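Local coordinates for protein TAF6 (Antonospora locustae, PDB 4ATG) that is probably a TFIID subunit whose C-terminal HEAT repeat domain takes part in TAF6-TAF9 complex formation, at residues A[3-8]-A[39-44]; A[48-53]-A[68-73]; A[87-92]-A[112-117]; A[56-61]-A[100-105]. All blocks are in the same frame, centred on the assembly; numbering follows the deposited sequence.

Contact 1 (A[3-8]-A[39-44]); sequences HMLPKE and QQLVPY
Leu5 and Leu41 meet at the N-terminal end of the HEAT repeat domain, where the lead-in to helix 7-20 packs against the segment that runs into helix 42-55. Leu5 is the main residue on its side. It puts both methyl groups into the contact. Leu5 CD1 lies against Leu41 CD2 at 3.4 Å, which is tighter than usual for two methyls, so the exact spacing is doubtful. The two leucine side chains cross obliquely. The other methyl, Leu5 CD2, approaches the Tyr44 ring at an oblique angle and lies 4.0 Å from Tyr44 CE2. Leu5 CD2 also lies 3.9 Å from Gln40 NE2. Leu5 and Gln40 slide past each other in opposite directions. The Gln40 chain is extended beyond CG (chi2 -169°), which carries its CD away from the backbone. Its amide then meets the proline ring tip to tip, with Gln40 NE2 4.2 Å from Pro6 CD. Pro6 is the N-cap residue of helix 7-20, so the apolar contact sits right at the helix start. No hydrogen bond joins the two segments. The phenol oxygen of Tyr44 bonds instead to the N of Gly1. Leu41 and Tyr44 also reach Phe13 on helix 7-20. Much of the contact is at the surface, and Leu41 is its buried part. This is apolar packing between the lead-ins of two helices, at the edge of an alpha-helical HEAT array.

Contact 2 (A[48-53]-A[68-73]); sequences HISELI and ALYFSL
Ile49 lays its CG2 methyl over one face of the Tyr70 ring. This is a CH-pi contact: Ile49 CG2 is 3.9 Å from the centroid of the Tyr70 ring and 26° off the normal. The methyl is offset toward the rim, and Ile49 CG2 lies 3.6 Å from Tyr70 CZ. The two branches of Ile49 divide the work. CG2 is anti to the backbone N and takes the ring. The CG1 branch ends in CD1, and Ile49 CD1 packs on Leu69 CB at 3.8 Å. One turn on, Ile53 meets the tyrosine tip to tip, with Ile53 CD1 3.8 Å from Tyr70 CE2. Its approach to the ring is oblique. The phenol oxygen of Tyr70 is probably hydrogen-bonded to Ser91 OG of helix 85-97. In the conformer described, Ser50 lies at the ring edge, and its OG bonds to Ile46 O within its own helix. Ile88 and Leu92 of helix 85-97 also touch Tyr70. Ile29, Leu32 and Ile20 lie against Leu69. The helix axes are 11.3 Å apart at closest approach and run at 161°. This is the near-antiparallel pairing of two consecutive helices, as in the helical hairpins of HEAT repeats.

Contact 3 (A[87-92]-A[112-117]); sequences QILPSL and DIVKYI
Leu92, a main contributor to this contact, has its backbone N bonded to Ile88 O at 2.9 Å, one turn back in helix 85-97. Its carbonyl accepts a hydrogen bond from Ser110 OG on helix 104-121. No hydrogen bond joins the two segments themselves, and what meets between them is hydrocarbon. Leu92 CD1 touches two isoleucines. Leu92 CD1 meets Ile117 CD1 tip to tip at 3.5 Å, and it is 3.7 Å from Ile113 CG2, whose side chain crosses that of Leu92 at about a right angle. Nearer the backbone, Leu92 CB touches Val114 CG2 at 3.8 Å. Leu89 comes from the previous turn and slides past Ile117 in the opposite direction, with Leu89 CD1 3.7 Å from Ile117 CG2. Ile117 CG2, anti to the backbone N, packs on Leu89. Its CD1, on the other branch, meets Leu92 and also touches Leu89 and Ile88. The helices run nearly antiparallel, at 150°, with axes 9.9 Å apart. Helix 85-97 is kinked at Pro90, whose N cannot give a bond to the turn before. Leu128 and Val132 of helix 128-140 cover Leu89, and Ile67 of helix 60-75 touches Ile113. Contact between the two segments thus rests on the shape fit of branched side chains and on their burial, without polar bonds to fix a register.

Contact 4 (A[56-61]-A[100-105]); sequences SFKEAE and SIVDDD
Phe57 and Ile101 meet in a turn-to-turn contact at the surface of the helical array. The turn before helix 60-75 packs on the turn before helix 104-121. Phe57 CD1 lies 3.8 Å from Ile101 CG1. Phe57 CB rests on Ser100 CB at 3.7 Å. Lys58 then reaches over the neighbouring turn. Its chain bends at chi2 (-66°) and extends beyond, and Lys58 NZ donates to Ser100 O at 2.8 Å. The donor is tilted 19° from the carbonyl plane, with a C=O...N angle of 137°. The Lys58 side chain also crosses that of Val102 at about a right angle. A water probably links the backbones: it accepts from Val102 N at 2.9 Å and appears to donate to Phe57 O, over a rather short distance. Beside it, Phe57 O lies 3.8 Å from Ile101 CA, a direct contact of the main chains. At the first residue of helix 60-75, Ala60 CB lies 3.4 Å from Asp103 OD2. Asp103 is the N-cap of helix 104-121, and Asp103 OD1 accepts from Asp105 N at 3.1 Å, coming from above the carboxylate plane. Across the contact the ammonium group of Lys58 is thus held by a neutral backbone carbonyl, which it would probably polarise.

From the N terminus, contact 1 closes the first loop: the lead-in to helix 7-20 comes back against the segment leading into helix 42-55. Contact 2 opens further along that same helix and pairs it with helix 60-75. Contact 3 follows in series and pairs helix 85-97 with helix 104-121. Contacts 2 and 3 lie side by side, their centres about 10 Å apart, and Phe71 packs on Ile113 between them. Contact 4 crosses both. It joins the turn between the helices of contact 2 to the turn between the helices of contact 3. The two helix pairs are therefore tied at their packed flanks and at one set of turns. Contact 1 lies toward the N-terminal end of the array.

Contact 1 (A[3-8]-A[39-44])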
loop_
_atom_site.group_PDB
_atom_site.type_symbol
_atom_site.label_atom_id
_atom_site.label_comp_id
_atom_site.label_asym_id
_atom_site.label_seq_id
_atom_site.Cartn_x
_atom_site.Cartn_y
_atom_site.Cartn_z
ATOM N N HIS A 3 8.755 4.037 -23.734
ATOM C CA HIS A 3 9.067 3.985 -25.169
ATOM C C HIS A 3 10.374 4.751 -25.495
ATOM O O HIS A 3 10.922 4.605 -26.585
ATOM C CB HIS A 3 7.888 4.532 -25.990
ATOM C CG HIS A 3 7.497 5.928 -25.600
ATOM N ND1 HIS A 3 7.996 7.016 -26.268
ATOM C CD2 HIS A 3 6.737 6.357 -24.567
ATOM C CE1 HIS A 3 7.485 8.077 -25.667
ATOM N NE2 HIS A 3 6.725 7.734 -24.640
ATOM N N MET A 4 10.886 5.550 -24.536
ATOM C CA MET A 4 12.100 6.348 -24.754
ATOM C C MET A 4 13.359 5.683 -24.183
ATOM O O MET A 4 14.458 6.198 -24.371
ATOM C CB MET A 4 11.938 7.728 -24.137
ATOM C CG MET A 4 10.885 8.581 -24.827
ATOM S SD MET A 4 10.252 9.794 -23.672
ATOM C CE MET A 4 11.705 10.904 -23.512
ATOM N N LEU A 5 13.198 4.562 -23.484
ATOM C CA LEU A 5 14.319 3.847 -22.883
ATOM C C LEU A 5 15.191 3.215 -23.990
ATOM O O LEU A 5 14.643 2.850 -25.029
ATOM C CB LEU A 5 13.786 2.679 -22.022
ATOM C CG LEU A 5 13.088 3.034 -20.710
ATOM C CD1 LEU A 5 12.248 1.869 -20.250
ATOM C CD2 LEU A 5 14.090 3.457 -19.643
ATOM N N PRO A 6 16.497 2.937 -23.721
ATOM C CA PRO A 6 17.284 2.116 -24.661
ATOM C C PRO A 6 16.548 0.785 -24.848
ATOM O O PRO A 6 15.872 0.332 -23.909
ATOM C CB PRO A 6 18.595 1.873 -23.894
ATOM C CG PRO A 6 18.691 3.019 -22.920
ATOM C CD PRO A 6 17.269 3.248 -22.497
ATOM N N LYS A 7 16.610 0.221 -26.068
ATOM C CA LYS A 7 15.934 -1.013 -26.506
ATOM C C LYS A 7 15.951 -2.153 -25.498
ATOM O O LYS A 7 14.895 -2.698 -25.191
ATOM C CB LYS A 7 16.503 -1.478 -27.870
ATOM C CG LYS A 7 15.781 -2.667 -28.492
ATOM C CD LYS A 7 16.805 -3.657 -29.074
ATOM C CE LYS A 7 16.199 -4.804 -29.847
ATOM N NZ LYS A 7 16.941 -6.076 -29.603
ATOM N N GLU A 8 17.129 -2.518 -24.991
ATOM C CA GLU A 8 17.279 -3.631 -24.032
ATOM C C GLU A 8 16.560 -3.383 -22.717
ATOM O O GLU A 8 16.077 -4.328 -22.083
ATOM C CB GLU A 8 18.765 -3.975 -23.786
ATOM C CG GLU A 8 19.560 -2.919 -23.030
ATOM C CD GLU A 8 20.050 -1.718 -23.819
ATOM O OE1 GLU A 8 19.925 -1.698 -25.069
ATOM O OE2 GLU A 8 20.629 -0.816 -23.175
ATOM N N GLN A 39 17.585 1.196 -11.818
ATOM C CA GLN A 39 17.179 2.552 -11.431
ATOM C C GLN A 39 16.360 3.314 -12.498
ATOM O O GLN A 39 15.337 3.931 -12.170
ATOM C CB GLN A 39 18.364 3.393 -10.915
ATOM C CG GLN A 39 17.899 4.705 -10.211
ATOM C CD GLN A 39 17.188 4.471 -8.889
ATOM O OE1 GLN A 39 17.259 3.389 -8.309
ATOM N NE2 GLN A 39 16.564 5.502 -8.331
ATOM N N GLN A 40 16.827 3.311 -13.749
ATOM C CA GLN A 40 16.120 4.027 -14.831
ATOM C C GLN A 40 14.682 3.519 -15.024
ATOM O O GLN A 40 13.808 4.282 -15.433
ATOM C CB GLN A 40 16.870 3.874 -16.150
ATOM C CG GLN A 40 17.728 5.046 -16.564
ATOM C CD GLN A 40 18.160 4.807 -17.998
ATOM O OE1 GLN A 40 19.023 3.979 -18.277
ATOM N NE2 GLN A 40 17.449 5.392 -18.944
ATOM N N LEU A 41 14.454 2.218 -14.752
ATOM C CA LEU A 41 13.138 1.593 -14.903
ATOM C C LEU A 41 12.202 1.847 -13.755
ATOM O O LEU A 41 10.988 1.748 -13.921
ATOM C CB LEU A 41 13.309 0.056 -15.067
ATOM C CG LEU A 41 14.022 -0.395 -16.334
ATOM C CD1 LEU A 41 13.960 -1.913 -16.474
ATOM C CD2 LEU A 41 13.370 0.169 -17.522
ATOM N N VAL A 42 12.756 2.080 -12.564
ATOM C CA VAL A 42 11.978 2.330 -11.336
ATOM C C VAL A 42 10.741 3.246 -11.510
ATOM O O VAL A 42 9.640 2.794 -11.201
ATOM C CB VAL A 42 12.884 2.700 -10.123
ATOM C CG1 VAL A 42 12.028 3.150 -8.932
ATOM C CG2 VAL A 42 13.735 1.496 -9.722
ATOM N N PRO A 43 10.850 4.500 -11.996
ATOM C CA PRO A 43 9.635 5.329 -12.143
ATOM C C PRO A 43 8.576 4.708 -13.061
ATOM O O PRO A 43 7.380 4.880 -12.834
ATOM C CB PRO A 43 10.175 6.646 -12.746
ATOM C CG PRO A 43 11.498 6.309 -13.304
ATOM C CD PRO A 43 12.052 5.269 -12.380
ATOM N N TYR A 44 9.022 3.992 -14.106
ATOM C CA TYR A 44 8.123 3.356 -15.069
ATOM C C TYR A 44 7.419 2.147 -14.449
ATOM O O TYR A 44 6.230 1.945 -14.690
ATOM C CB TYR A 44 8.873 3.006 -16.355
ATOM C CG TYR A 44 9.388 4.248 -17.055
ATOM C CD1 TYR A 44 8.520 5.268 -17.438
ATOM C CD2 TYR A 44 10.752 4.453 -17.240
ATOM C CE1 TYR A 44 8.996 6.456 -17.981
ATOM C CE2 TYR A 44 11.232 5.604 -17.868
ATOM C CZ TYR A 44 10.347 6.589 -18.266
ATOM O OH TYR A 44 10.818 7.729 -18.872
#

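Contact 2 (A[48-53]-A[68-73])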
loop_
_atom_site.group_PDB
_atom_site.type_symbol
_atom_site.label_atom_id
_atom_site.label_comp_id
_atom_site.label_asym_id
_atom_site.label_seq_id
_atom_site.Cartn_x
_atom_site.Cartn_y
_atom_site.Cartn_z
ATOM N N HIS A 48 3.404 2.001 -14.097
ATOM C CA HIS A 48 2.594 0.879 -14.624
ATOM C C HIS A 48 1.845 0.159 -13.529
ATOM O O HIS A 48 0.659 -0.160 -13.693
ATOM C CB HIS A 48 3.448 -0.150 -15.390
ATOM C CG HIS A 48 2.678 -1.382 -15.788
ATOM N ND1 HIS A 48 1.925 -1.416 -16.948
ATOM C CD2 HIS A 48 2.551 -2.572 -15.153
ATOM C CE1 HIS A 48 1.389 -2.628 -16.997
ATOM N NE2 HIS A 48 1.737 -3.358 -15.938
ATOM N N ILE A 49 2.558 -0.181 -12.447
ATOM C CA ILE A 49 1.960 -0.931 -11.341
ATOM C C ILE A 49 0.782 -0.135 -10.760
ATOM O O ILE A 49 -0.268 -0.727 -10.534
ATOM C CB ILE A 49 3.004 -1.365 -10.265
ATOM C CG1 ILE A 49 4.015 -2.382 -10.853
ATOM C CG2 ILE A 49 2.309 -1.978 -9.043
ATOM C CD1 ILE A 49 5.437 -2.411 -10.040
ATOM N N SER A 50 0.944 1.208 -10.546
ATOM C CA SER A 50 -0.150 2.044 -10.014
ATOM C C SER A 50 -1.359 1.981 -10.925
ATOM O O SER A 50 -2.485 1.840 -10.444
ATOM C CB SER A 50 0.285 3.500 -9.874
ATOM O OG SER A 50 1.274 3.619 -8.873
ATOM N N GLU A 51 -1.129 2.063 -12.261
ATOM C CA GLU A 51 -2.218 2.009 -13.251
ATOM C C GLU A 51 -2.878 0.635 -13.274
ATOM O O GLU A 51 -4.097 0.530 -13.377
ATOM C CB GLU A 51 -1.704 2.377 -14.660
ATOM C CG GLU A 51 -1.492 3.869 -14.860
ATOM C CD GLU A 51 -0.760 4.295 -16.122
ATOM O OE1 GLU A 51 -0.207 3.424 -16.835
ATOM O OE2 GLU A 51 -0.714 5.521 -16.379
ATOM N N LEU A 52 -2.079 -0.420 -13.140
ATOM C CA LEU A 52 -2.605 -1.786 -13.139
ATOM C C LEU A 52 -3.480 -2.017 -11.904
ATOM O O LEU A 52 -4.549 -2.609 -12.042
ATOM C CB LEU A 52 -1.432 -2.797 -13.220
ATOM C CG LEU A 52 -1.797 -4.290 -13.299
ATOM C CD1 LEU A 52 -2.692 -4.608 -14.521
ATOM C CD2 LEU A 52 -0.526 -5.145 -13.317
ATOM N N ILE A 53 -3.079 -1.501 -10.712
ATOM C CA ILE A 53 -3.898 -1.644 -9.497
ATOM C C ILE A 53 -5.285 -1.026 -9.723
ATOM O O ILE A 53 -6.288 -1.638 -9.368
ATOM C CB ILE A 53 -3.169 -1.022 -8.277
ATOM C CG1 ILE A 53 -2.109 -2.019 -7.713
ATOM C CG2 ILE A 53 -4.146 -0.552 -7.173
ATOM C CD1 ILE A 53 -0.979 -1.307 -6.930
ATOM N N ALA A 68 3.532 -6.800 -3.741
ATOM C CA ALA A 68 4.813 -7.516 -3.577
ATOM C C ALA A 68 5.889 -6.908 -4.453
ATOM O O ALA A 68 7.024 -6.831 -4.003
ATOM C CB ALA A 68 4.638 -9.000 -3.894
ATOM N N LEU A 69 5.538 -6.437 -5.687
ATOM C CA LEU A 69 6.520 -5.781 -6.569
ATOM C C LEU A 69 6.972 -4.462 -5.949
ATOM O O LEU A 69 8.158 -4.112 -6.022
ATOM C CB LEU A 69 5.940 -5.556 -7.965
ATOM C CG LEU A 69 5.728 -6.845 -8.811
ATOM C CD1 LEU A 69 4.954 -6.500 -10.084
ATOM C CD2 LEU A 69 7.056 -7.438 -9.216
ATOM N N TYR A 70 6.044 -3.703 -5.356
ATOM C CA TYR A 70 6.467 -2.454 -4.685
ATOM C C TYR A 70 7.465 -2.770 -3.566
ATOM O O TYR A 70 8.484 -2.091 -3.433
ATOM C CB TYR A 70 5.285 -1.736 -4.049
ATOM C CG TYR A 70 4.406 -0.942 -4.997
ATOM C CD1 TYR A 70 4.936 -0.343 -6.144
ATOM C CD2 TYR A 70 3.065 -0.723 -4.706
ATOM C CE1 TYR A 70 4.137 0.440 -6.985
ATOM C CE2 TYR A 70 2.264 0.068 -5.527
ATOM C CZ TYR A 70 2.799 0.631 -6.673
ATOM O OH TYR A 70 1.982 1.376 -7.482
ATOM N N PHE A 71 7.165 -3.789 -2.752
ATOM C CA PHE A 71 8.038 -4.160 -1.635
ATOM C C PHE A 71 9.394 -4.620 -2.145
ATOM O O PHE A 71 10.411 -4.347 -1.514
ATOM C CB PHE A 71 7.355 -5.251 -0.765
ATOM C CG PHE A 71 8.060 -5.494 0.560
ATOM C CD1 PHE A 71 8.418 -4.427 1.383
ATOM C CD2 PHE A 71 8.384 -6.782 0.967
ATOM C CE1 PHE A 71 9.076 -4.650 2.606
ATOM C CE2 PHE A 71 9.043 -7.004 2.186
ATOM C CZ PHE A 71 9.386 -5.937 2.991
ATOM N N SER A 72 9.426 -5.328 -3.292
ATOM C CA SER A 72 10.705 -5.782 -3.856
ATOM C C SER A 72 11.555 -4.563 -4.207
ATOM O O SER A 72 12.734 -4.539 -3.891
ATOM C CB SER A 72 10.492 -6.610 -5.125
ATOM O OG SER A 72 10.050 -7.930 -4.848
ATOM N N LEU A 73 10.963 -3.564 -4.870
ATOM C CA LEU A 73 11.734 -2.363 -5.268
ATOM C C LEU A 73 12.195 -1.590 -4.018
ATOM O O LEU A 73 13.351 -1.144 -3.946
ATOM C CB LEU A 73 10.856 -1.467 -6.153
ATOM C CG LEU A 73 10.560 -1.971 -7.578
ATOM C CD1 LEU A 73 9.584 -0.993 -8.283
ATOM C CD2 LEU A 73 11.831 -2.072 -8.397
#

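Contact 3 (A[87-92]-A[112-117])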
loop_
_atom_site.group_PDB
_atom_site.type_symbol
_atom_site.label_atom_id
_atom_site.label_comp_id
_atom_site.label_asym_id
_atom_site.label_seq_id
_atom_site.Cartn_x
_atom_site.Cartn_y
_atom_site.Cartn_z
ATOM N N GLN A 87 5.028 8.466 -4.601
ATOM C CA GLN A 87 4.178 7.795 -5.612
ATOM C C GLN A 87 3.714 6.399 -5.145
ATOM O O GLN A 87 2.580 5.988 -5.413
ATOM C CB GLN A 87 4.937 7.633 -6.932
ATOM C CG GLN A 87 5.327 8.950 -7.595
ATOM C CD GLN A 87 6.261 8.749 -8.764
ATOM O OE1 GLN A 87 6.715 7.640 -9.064
ATOM N NE2 GLN A 87 6.605 9.832 -9.432
ATOM N N ILE A 88 4.582 5.661 -4.459
ATOM C CA ILE A 88 4.228 4.313 -3.956
ATOM C C ILE A 88 3.157 4.377 -2.862
ATOM O O ILE A 88 2.192 3.593 -2.875
ATOM C CB ILE A 88 5.502 3.576 -3.439
ATOM C CG1 ILE A 88 6.462 3.257 -4.625
ATOM C CG2 ILE A 88 5.124 2.247 -2.681
ATOM C CD1 ILE A 88 7.878 2.758 -4.169
ATOM N N LEU A 89 3.358 5.265 -1.882
ATOM C CA LEU A 89 2.458 5.338 -0.723
ATOM C C LEU A 89 0.976 5.538 -1.082
ATOM O O LEU A 89 0.175 4.709 -0.633
ATOM C CB LEU A 89 2.952 6.385 0.287
ATOM C CG LEU A 89 3.875 5.886 1.379
ATOM C CD1 LEU A 89 4.482 7.071 2.122
ATOM C CD2 LEU A 89 3.100 5.025 2.401
ATOM N N PRO A 90 0.579 6.513 -1.938
ATOM C CA PRO A 90 -0.852 6.639 -2.268
ATOM C C PRO A 90 -1.405 5.429 -3.028
ATOM O O PRO A 90 -2.552 5.074 -2.809
ATOM C CB PRO A 90 -0.947 7.956 -3.050
ATOM C CG PRO A 90 0.389 8.216 -3.548
ATOM C CD PRO A 90 1.362 7.592 -2.580
ATOM N N SER A 91 -0.566 4.730 -3.816
ATOM C CA SER A 91 -0.987 3.530 -4.549
ATOM C C SER A 91 -1.242 2.379 -3.545
ATOM O O SER A 91 -2.250 1.691 -3.633
ATOM C CB SER A 91 0.076 3.127 -5.558
ATOM O OG SER A 91 -0.394 2.040 -6.328
ATOM N N LEU A 92 -0.341 2.200 -2.574
ATOM C CA LEU A 92 -0.567 1.234 -1.507
ATOM C C LEU A 92 -1.796 1.616 -0.694
ATOM O O LEU A 92 -2.580 0.741 -0.354
ATOM C CB LEU A 92 0.629 1.185 -0.587
ATOM C CG LEU A 92 1.872 0.457 -1.098
ATOM C CD1 LEU A 92 3.057 0.764 -0.133
ATOM C CD2 LEU A 92 1.607 -1.049 -1.216
ATOM N N ASP A 112 0.485 -3.595 5.612
ATOM C CA ASP A 112 1.769 -4.067 6.121
ATOM C C ASP A 112 2.932 -3.342 5.440
ATOM O O ASP A 112 3.939 -3.031 6.091
ATOM C CB ASP A 112 1.900 -5.564 5.911
ATOM C CG ASP A 112 0.924 -6.383 6.743
ATOM O OD1 ASP A 112 0.438 -5.861 7.781
ATOM O OD2 ASP A 112 0.657 -7.546 6.366
ATOM N N ILE A 113 2.792 -3.064 4.133
ATOM C CA ILE A 113 3.850 -2.351 3.392
ATOM C C ILE A 113 3.834 -0.894 3.757
ATOM O O ILE A 113 4.905 -0.296 3.924
ATOM C CB ILE A 113 3.809 -2.624 1.853
ATOM C CG1 ILE A 113 3.743 -4.173 1.582
ATOM C CG2 ILE A 113 5.070 -1.999 1.156
ATOM C CD1 ILE A 113 4.855 -5.027 2.228
ATOM N N VAL A 114 2.642 -0.312 3.920
ATOM C CA VAL A 114 2.550 1.086 4.394
ATOM C C VAL A 114 3.262 1.201 5.747
ATOM O O VAL A 114 3.956 2.194 5.991
ATOM C CB VAL A 114 1.089 1.581 4.508
ATOM C CG1 VAL A 114 0.995 2.935 5.238
ATOM C CG2 VAL A 114 0.436 1.668 3.136
ATOM N N LYS A 115 3.083 0.201 6.628
ATOM C CA LYS A 115 3.739 0.208 7.948
ATOM C C LYS A 115 5.260 0.159 7.801
ATOM O O LYS A 115 5.969 0.889 8.479
ATOM C CB LYS A 115 3.255 -0.951 8.828
ATOM C CG LYS A 115 4.114 -1.110 10.109
ATOM C CD LYS A 115 3.654 -2.243 11.004
ATOM C CE LYS A 115 4.586 -2.433 12.197
ATOM N NZ LYS A 115 4.863 -1.138 12.892
ATOM N N TYR A 116 5.754 -0.672 6.912
ATOM C CA TYR A 116 7.202 -0.782 6.683
ATOM C C TYR A 116 7.764 0.582 6.257
ATOM O O TYR A 116 8.831 0.988 6.737
ATOM C CB TYR A 116 7.488 -1.817 5.587
ATOM C CG TYR A 116 8.971 -2.013 5.370
ATOM C CD1 TYR A 116 9.686 -2.926 6.131
ATOM C CD2 TYR A 116 9.675 -1.229 4.452
ATOM C CE1 TYR A 116 11.061 -3.087 5.965
ATOM C CE2 TYR A 116 11.049 -1.399 4.261
ATOM C CZ TYR A 116 11.737 -2.319 5.036
ATOM O OH TYR A 116 13.082 -2.529 4.866
ATOM N N ILE A 117 7.063 1.267 5.365
ATOM C CA ILE A 117 7.505 2.596 4.880
ATOM C C ILE A 117 7.456 3.585 6.029
ATOM O O ILE A 117 8.412 4.321 6.250
ATOM C CB ILE A 117 6.634 3.046 3.684
ATOM C CG1 ILE A 117 6.876 2.127 2.464
ATOM C CG2 ILE A 117 6.898 4.542 3.326
ATOM C CD1 ILE A 117 5.850 2.349 1.274
#

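Contact 4 (A[56-61]-A[100-105])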
loop_
_atom_site.group_PDB
_atom_site.type_symbol
_atom_site.label_atom_id
_atom_site.label_comp_id
_atom_site.label_asym_id
_atom_site.label_seq_id
_atom_site.Cartn_x
_atom_site.Cartn_y
_atom_site.Cartn_z
ATOM N N SER A 56 -7.381 -3.386 -11.595
ATOM C CA SER A 56 -7.446 -4.740 -11.028
ATOM C C SER A 56 -8.122 -4.900 -9.672
ATOM O O SER A 56 -7.840 -5.880 -8.965
ATOM C CB SER A 56 -6.038 -5.330 -10.962
ATOM O OG SER A 56 -5.342 -5.130 -12.181
ATOM N N PHE A 57 -9.034 -3.991 -9.309
ATOM C CA PHE A 57 -9.713 -4.063 -8.013
ATOM C C PHE A 57 -10.401 -5.381 -7.706
ATOM O O PHE A 57 -10.484 -5.759 -6.535
ATOM C CB PHE A 57 -10.664 -2.880 -7.810
ATOM C CG PHE A 57 -9.967 -1.545 -7.667
ATOM C CD1 PHE A 57 -8.787 -1.428 -6.931
ATOM C CD2 PHE A 57 -10.513 -0.394 -8.232
ATOM C CE1 PHE A 57 -8.170 -0.190 -6.766
ATOM C CE2 PHE A 57 -9.879 0.845 -8.082
ATOM C CZ PHE A 57 -8.720 0.936 -7.343
ATOM N N LYS A 58 -10.853 -6.094 -8.756
ATOM C CA LYS A 58 -11.558 -7.374 -8.629
ATOM C C LYS A 58 -10.650 -8.586 -8.883
ATOM O O LYS A 58 -11.146 -9.716 -8.941
ATOM C CB LYS A 58 -12.803 -7.408 -9.543
ATOM C CG LYS A 58 -13.800 -6.261 -9.326
ATOM C CD LYS A 58 -14.476 -6.301 -7.960
ATOM C CE LYS A 58 -15.399 -5.130 -7.769
ATOM N NZ LYS A 58 -16.017 -5.138 -6.418
ATOM N N GLU A 59 -9.332 -8.357 -9.027
ATOM C CA GLU A 59 -8.355 -9.426 -9.234
ATOM C C GLU A 59 -7.405 -9.421 -8.041
ATOM O O GLU A 59 -6.359 -8.789 -8.105
ATOM C CB GLU A 59 -7.598 -9.256 -10.562
ATOM C CG GLU A 59 -8.504 -9.456 -11.770
ATOM C CD GLU A 59 -7.820 -9.262 -13.103
ATOM O OE1 GLU A 59 -7.198 -10.228 -13.603
ATOM O OE2 GLU A 59 -7.910 -8.141 -13.652
ATOM N N ALA A 60 -7.823 -10.072 -6.940
ATOM C CA ALA A 60 -7.082 -10.130 -5.669
ATOM C C ALA A 60 -5.652 -10.605 -5.850
ATOM O O ALA A 60 -4.742 -10.000 -5.287
ATOM C CB ALA A 60 -7.812 -11.022 -4.665
ATOM N N GLU A 61 -5.442 -11.657 -6.672
ATOM C CA GLU A 61 -4.098 -12.182 -6.905
ATOM C C GLU A 61 -3.203 -11.183 -7.647
ATOM O O GLU A 61 -2.032 -11.054 -7.299
ATOM C CB GLU A 61 -4.135 -13.585 -7.543
ATOM C CG GLU A 61 -4.776 -14.626 -6.619
ATOM C CD GLU A 61 -4.193 -14.696 -5.210
ATOM O OE1 GLU A 61 -2.962 -14.895 -5.087
ATOM O OE2 GLU A 61 -4.958 -14.509 -4.231
ATOM N N SER A 100 -13.701 -0.621 -4.127
ATOM C CA SER A 100 -14.023 -1.755 -4.999
ATOM C C SER A 100 -13.322 -3.072 -4.645
ATOM O O SER A 100 -13.664 -4.110 -5.211
ATOM C CB SER A 100 -13.798 -1.377 -6.465
ATOM O OG SER A 100 -14.413 -0.135 -6.770
ATOM N N ILE A 101 -12.366 -3.040 -3.702
ATOM C CA ILE A 101 -11.639 -4.240 -3.278
ATOM C C ILE A 101 -12.531 -5.115 -2.392
ATOM O O ILE A 101 -13.108 -4.624 -1.423
ATOM C CB ILE A 101 -10.289 -3.858 -2.615
ATOM C CG1 ILE A 101 -9.329 -3.271 -3.677
ATOM C CG2 ILE A 101 -9.650 -5.058 -1.862
ATOM C CD1 ILE A 101 -8.307 -2.396 -3.136
ATOM N N VAL A 102 -12.648 -6.401 -2.733
ATOM C CA VAL A 102 -13.503 -7.325 -1.990
ATOM C C VAL A 102 -12.749 -8.225 -1.010
ATOM O O VAL A 102 -13.369 -8.780 -0.106
ATOM C CB VAL A 102 -14.521 -8.108 -2.876
ATOM C CG1 VAL A 102 -15.555 -7.172 -3.495
ATOM C CG2 VAL A 102 -13.824 -8.934 -3.954
ATOM N N ASP A 103 -11.412 -8.334 -1.162
ATOM C CA ASP A 103 -10.596 -9.201 -0.329
ATOM C C ASP A 103 -9.920 -8.443 0.825
ATOM O O ASP A 103 -9.105 -7.564 0.573
ATOM C CB ASP A 103 -9.542 -9.902 -1.215
ATOM C CG ASP A 103 -8.952 -11.180 -0.647
ATOM O OD1 ASP A 103 -8.989 -11.356 0.585
ATOM O OD2 ASP A 103 -8.423 -11.988 -1.435
ATOM N N ASP A 104 -10.217 -8.827 2.087
ATOM C CA ASP A 104 -9.604 -8.213 3.281
ATOM C C ASP A 104 -8.099 -8.449 3.332
ATOM O O ASP A 104 -7.379 -7.624 3.883
ATOM C CB ASP A 104 -10.239 -8.754 4.574
ATOM C CG ASP A 104 -11.602 -8.179 4.900
ATOM O OD1 ASP A 104 -11.986 -7.153 4.282
ATOM O OD2 ASP A 104 -12.263 -8.717 5.799
ATOM N N ASP A 105 -7.636 -9.595 2.806
ATOM C CA ASP A 105 -6.212 -9.948 2.779
ATOM C C ASP A 105 -5.398 -8.956 1.936
ATOM O O ASP A 105 -4.230 -8.707 2.245
ATOM C CB ASP A 105 -6.020 -11.373 2.239
ATOM C CG ASP A 105 -6.413 -12.461 3.218
ATOM O OD1 ASP A 105 -6.567 -12.152 4.425
ATOM O OD2 ASP A 105 -6.530 -13.629 2.787
HETATM O O HOH W 1 -10.932 -7.565 -4.800
#